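Fatty acid amide hydrolase (PDB 6KVR) probably hydrolyses monocarboxylic acid amides to the free carboxylate and ammonium, as a member of the amidase family. Local coordinates at residues A300-L308 / K560-Y571. Sequence-based numbering, arbitrary orientation.
Sequences ARSIDDLEL and KAIVDLLGVDLY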
loop_
_atom_site.group_PDB
_atom_site.type_symbol
_atom_site.label_atom_id
_atom_site.label_comp_id
_atom_site.label_asym_id
_atom_site.label_seq_id
_atom_site.Cartn_x
_atom_site.Cartn_y
_atom_site.Cartn_z
ATOM N N ALA A 300 8.308 -22.608 -9.662
ATOM C CA ALA A 300 9.392 -23.587 -9.619
ATOM C C ALA A 300 8.822 -24.987 -9.411
ATOM O O ALA A 300 7.618 -25.179 -9.218
ATOM C CB ALA A 300 10.397 -23.243 -8.519
ATOM N N ARG A 301 9.715 -25.974 -9.443
ATOM C CA ARG A 301 9.332 -27.350 -9.182
ATOM C C ARG A 301 9.635 -27.788 -7.756
ATOM O O ARG A 301 9.563 -28.986 -7.468
ATOM C CB ARG A 301 9.998 -28.284 -10.189
ATOM C CG ARG A 301 9.412 -28.117 -11.592
ATOM C CD ARG A 301 9.817 -29.257 -12.490
ATOM N NE ARG A 301 11.238 -29.169 -12.776
ATOM C CZ ARG A 301 11.995 -30.207 -13.103
ATOM N NH1 ARG A 301 11.479 -31.423 -13.247
ATOM N NH2 ARG A 301 13.300 -30.021 -13.287
ATOM N N SER A 302 9.948 -26.852 -6.854
ATOM C CA SER A 302 10.000 -27.174 -5.434
ATOM C C SER A 302 9.708 -25.928 -4.603
ATOM O O SER A 302 9.976 -24.799 -5.022
ATOM C CB SER A 302 11.356 -27.767 -5.026
ATOM O OG SER A 302 12.368 -26.788 -5.035
ATOM N N ILE A 303 9.160 -26.149 -3.410
ATOM C CA ILE A 303 8.860 -25.029 -2.529
ATOM C C ILE A 303 10.139 -24.381 -2.006
ATOM O O ILE A 303 10.180 -23.157 -1.828
ATOM C CB ILE A 303 7.935 -25.492 -1.393
ATOM C CG1 ILE A 303 6.765 -26.266 -1.996
ATOM C CG2 ILE A 303 7.473 -24.306 -0.541
ATOM C CD1 ILE A 303 5.686 -25.396 -2.595
ATOM N N ASP A 304 11.196 -25.169 -1.758
ATOM C CA ASP A 304 12.501 -24.602 -1.409
ATOM C C ASP A 304 12.911 -23.514 -2.390
ATOM O O ASP A 304 13.449 -22.472 -1.997
ATOM C CB ASP A 304 13.601 -25.674 -1.422
ATOM C CG ASP A 304 13.299 -26.864 -0.544
ATOM O OD1 ASP A 304 12.462 -26.751 0.376
ATOM O OD2 ASP A 304 13.921 -27.923 -0.793
ATOM N N ASP A 305 12.690 -23.763 -3.678
ATOM C CA ASP A 305 13.100 -22.822 -4.709
ATOM C C ASP A 305 12.296 -21.525 -4.626
ATOM O O ASP A 305 12.877 -20.433 -4.627
ATOM C CB ASP A 305 12.977 -23.506 -6.066
ATOM C CG ASP A 305 14.117 -24.492 -6.301
ATOM O OD1 ASP A 305 14.269 -24.999 -7.424
ATOM O OD2 ASP A 305 14.906 -24.714 -5.333
ATOM N N LEU A 306 10.964 -21.622 -4.492
ATOM C CA LEU A 306 10.161 -20.434 -4.184
ATOM C C LEU A 306 10.735 -19.688 -2.988
ATOM O O LEU A 306 10.867 -18.464 -3.014
ATOM C CB LEU A 306 8.710 -20.829 -3.908
ATOM C CG LEU A 306 7.961 -21.653 -4.963
ATOM C CD1 LEU A 306 6.482 -21.668 -4.644
ATOM C CD2 LEU A 306 8.204 -21.082 -6.351
ATOM N N GLU A 307 11.106 -20.419 -1.931
ATOM C CA GLU A 307 11.614 -19.771 -0.724
ATOM C C GLU A 307 12.967 -19.113 -0.980
ATOM O O GLU A 307 13.211 -17.979 -0.544
ATOM C CB GLU A 307 11.703 -20.788 0.417
ATOM C CG GLU A 307 11.574 -20.218 1.820
ATOM C CD GLU A 307 12.910 -19.753 2.388
ATOM O OE1 GLU A 307 13.933 -20.429 2.111
ATOM O OE2 GLU A 307 12.936 -18.754 3.155
ATOM N N LEU A 308 13.856 -19.810 -1.695
ATOM C CA LEU A 308 15.155 -19.240 -2.040
ATOM C C LEU A 308 14.993 -17.910 -2.763
ATOM O O LEU A 308 15.715 -16.944 -2.487
ATOM C CB LEU A 308 15.935 -20.222 -2.921
ATOM C CG LEU A 308 17.207 -19.655 -3.569
ATOM C CD1 LEU A 308 18.252 -19.353 -2.509
ATOM C CD2 LEU A 308 17.789 -20.543 -4.660
ATOM N N LYS A 560 5.646 -26.266 2.426
ATOM C CA LYS A 560 6.721 -27.250 2.425
ATOM C C LYS A 560 6.341 -28.487 3.236
ATOM O O LYS A 560 6.586 -29.620 2.805
ATOM C CB LYS A 560 7.992 -26.603 2.966
ATOM C CG LYS A 560 9.261 -27.398 2.738
ATOM C CD LYS A 560 10.372 -26.850 3.630
ATOM C CE LYS A 560 10.409 -25.308 3.624
ATOM N NZ LYS A 560 11.134 -24.715 2.450
ATOM N N ALA A 561 5.717 -28.293 4.401
ATOM C CA ALA A 561 5.215 -29.422 5.180
ATOM C C ALA A 561 4.189 -30.234 4.400
ATOM O O ALA A 561 4.216 -31.472 4.433
ATOM C CB ALA A 561 4.604 -28.918 6.488
ATOM N N ILE A 562 3.272 -29.555 3.695
ATOM C CA ILE A 562 2.156 -30.239 3.042
ATOM C C ILE A 562 2.646 -31.052 1.851
ATOM O O ILE A 562 2.202 -32.184 1.630
ATOM C CB ILE A 562 1.071 -29.226 2.627
ATOM C CG1 ILE A 562 0.366 -28.653 3.858
ATOM C CG2 ILE A 562 0.060 -29.874 1.698
ATOM C CD1 ILE A 562 -0.814 -27.755 3.533
ATOM N N VAL A 563 3.556 -30.484 1.059
ATOM C CA VAL A 563 4.100 -31.195 -0.092
ATOM C C VAL A 563 4.899 -32.410 0.365
ATOM O O VAL A 563 4.939 -33.443 -0.326
ATOM C CB VAL A 563 4.951 -30.229 -0.938
ATOM C CG1 VAL A 563 5.894 -30.977 -1.857
ATOM C CG2 VAL A 563 4.053 -29.271 -1.737
ATOM N N ASP A 564 5.534 -32.321 1.536
ATOM C CA ASP A 564 6.249 -33.475 2.067
ATOM C C ASP A 564 5.276 -34.514 2.610
ATOM O O ASP A 564 5.437 -35.710 2.354
ATOM C CB ASP A 564 7.246 -33.029 3.135
ATOM C CG ASP A 564 8.472 -32.344 2.533
ATOM O OD1 ASP A 564 8.551 -32.251 1.283
ATOM O OD2 ASP A 564 9.349 -31.885 3.303
ATOM N N LEU A 565 4.237 -34.075 3.325
ATOM C CA LEU A 565 3.182 -34.994 3.737
ATOM C C LEU A 565 2.605 -35.760 2.549
ATOM O O LEU A 565 2.298 -36.954 2.659
ATOM C CB LEU A 565 2.075 -34.230 4.449
ATOM C CG LEU A 565 0.812 -35.068 4.668
ATOM C CD1 LEU A 565 0.984 -36.033 5.860
ATOM C CD2 LEU A 565 -0.430 -34.198 4.805
ATOM N N LEU A 566 2.461 -35.095 1.398
ATOM C CA LEU A 566 1.829 -35.702 0.233
ATOM C C LEU A 566 2.795 -36.480 -0.648
ATOM O O LEU A 566 2.356 -37.089 -1.626
ATOM C CB LEU A 566 1.136 -34.632 -0.618
ATOM C CG LEU A 566 -0.109 -33.977 -0.019
ATOM C CD1 LEU A 566 -0.554 -32.762 -0.838
ATOM C CD2 LEU A 566 -1.227 -34.989 0.086
ATOM N N GLY A 567 4.088 -36.448 -0.359
ATOM C CA GLY A 567 5.047 -37.148 -1.187
ATOM C C GLY A 567 5.255 -36.553 -2.564
ATOM O O GLY A 567 5.636 -37.279 -3.490
ATOM N N VAL A 568 5.042 -35.250 -2.727
ATOM C CA VAL A 568 5.156 -34.633 -4.043
ATOM C C VAL A 568 6.627 -34.376 -4.359
ATOM O O VAL A 568 7.301 -33.611 -3.659
ATOM C CB VAL A 568 4.334 -33.336 -4.116
ATOM C CG1 VAL A 568 4.579 -32.631 -5.445
ATOM C CG2 VAL A 568 2.843 -33.643 -3.920
ATOM N N ASP A 569 7.130 -35.019 -5.412
ATOM C CA ASP A 569 8.497 -34.809 -5.896
ATOM C C ASP A 569 8.404 -34.609 -7.406
ATOM O O ASP A 569 8.310 -35.581 -8.158
ATOM C CB ASP A 569 9.420 -35.986 -5.529
ATOM C CG ASP A 569 10.927 -35.624 -5.607
ATOM O OD1 ASP A 569 11.332 -34.832 -6.498
ATOM O OD2 ASP A 569 11.708 -36.124 -4.758
ATOM N N LEU A 570 8.427 -33.348 -7.846
ATOM C CA LEU A 570 8.271 -33.004 -9.255
ATOM C C LEU A 570 9.522 -33.272 -10.064
ATOM O O LEU A 570 9.454 -33.264 -11.299
ATOM C CB LEU A 570 7.872 -31.530 -9.414
ATOM C CG LEU A 570 6.598 -31.128 -8.664
ATOM C CD1 LEU A 570 6.129 -29.754 -9.093
ATOM C CD2 LEU A 570 5.532 -32.165 -8.927
ATOM N N TYR A 571 10.648 -33.506 -9.402
ATOM C CA TYR A 571 11.869 -33.947 -10.067
ATOM C C TYR A 571 11.816 -35.455 -10.322
ATOM O O TYR A 571 12.754 -36.026 -10.880
ATOM C CB TYR A 571 13.090 -33.567 -9.218
ATOM C CG TYR A 571 13.109 -32.095 -8.860
ATOM C CD1 TYR A 571 13.295 -31.126 -9.846
ATOM C CD2 TYR A 571 12.923 -31.672 -7.548
ATOM C CE1 TYR A 571 13.318 -29.773 -9.533
ATOM C CE2 TYR A 571 12.933 -30.313 -7.221
ATOM C CZ TYR A 571 13.131 -29.372 -8.224
ATOM O OH TYR A 571 13.143 -28.031 -7.919
HETATM O O HOH W 1 12.657 -25.859 -9.607
#
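Y571, the C-terminal residue, turns the edge of its ring to R301, over a face of the guanidinium, and this pairing shows how a chain end can be fastened by its last two residues. CD1 of the ring sits over the centre of the guanidinium, 3.5 Å above its plane, while NH2 of R301 lies at the ring edge; the two planes are 72° apart, so the groups meet edge-to-face and not as a flat stack. The CB of R301 reaches CE1 of Y571 at 3.7 Å, and L570 closes over the backbone, its CB 3.6 Å from the carbonyl O of R301. Deeper in, I303 CG1 touches V563 CG2 at 4.1 Å, and both side chains rest on H268 of strand 268-271.

Polar contacts then hold the tail. R301 NH1 gives a weak hydrogen bond to L570 O (3.4 Å) and forms a salt bridge with D83. Y571 OH receives a weak hydrogen bond from S302 OG, at 3.2 Å. The phenol also donates to a water that takes the backbone N-H of R301 and donates to D305 OD1. S302 is the N-cap of helix 303-317: its OG, placed between backbone N and carbonyl carbon (chi1 72°), weakly accepts from D305 N. D305 is itself bound to A86 N and T87 OG1.

At the other end, K560 bends at chi3 and chi4 to bring NZ within 3.2 Å of D304 OD1, a salt bridge on the anti side of the carboxylate.

Helices 303-308 and 560-565 run nearly antiparallel (165°), their axes coming to 11.2 Å at the closest; after a Schellman motif at G567, the C-terminal tail of this amidase-family fold reaches the N-cap S302 at the start of helix 303-317 of the same chain.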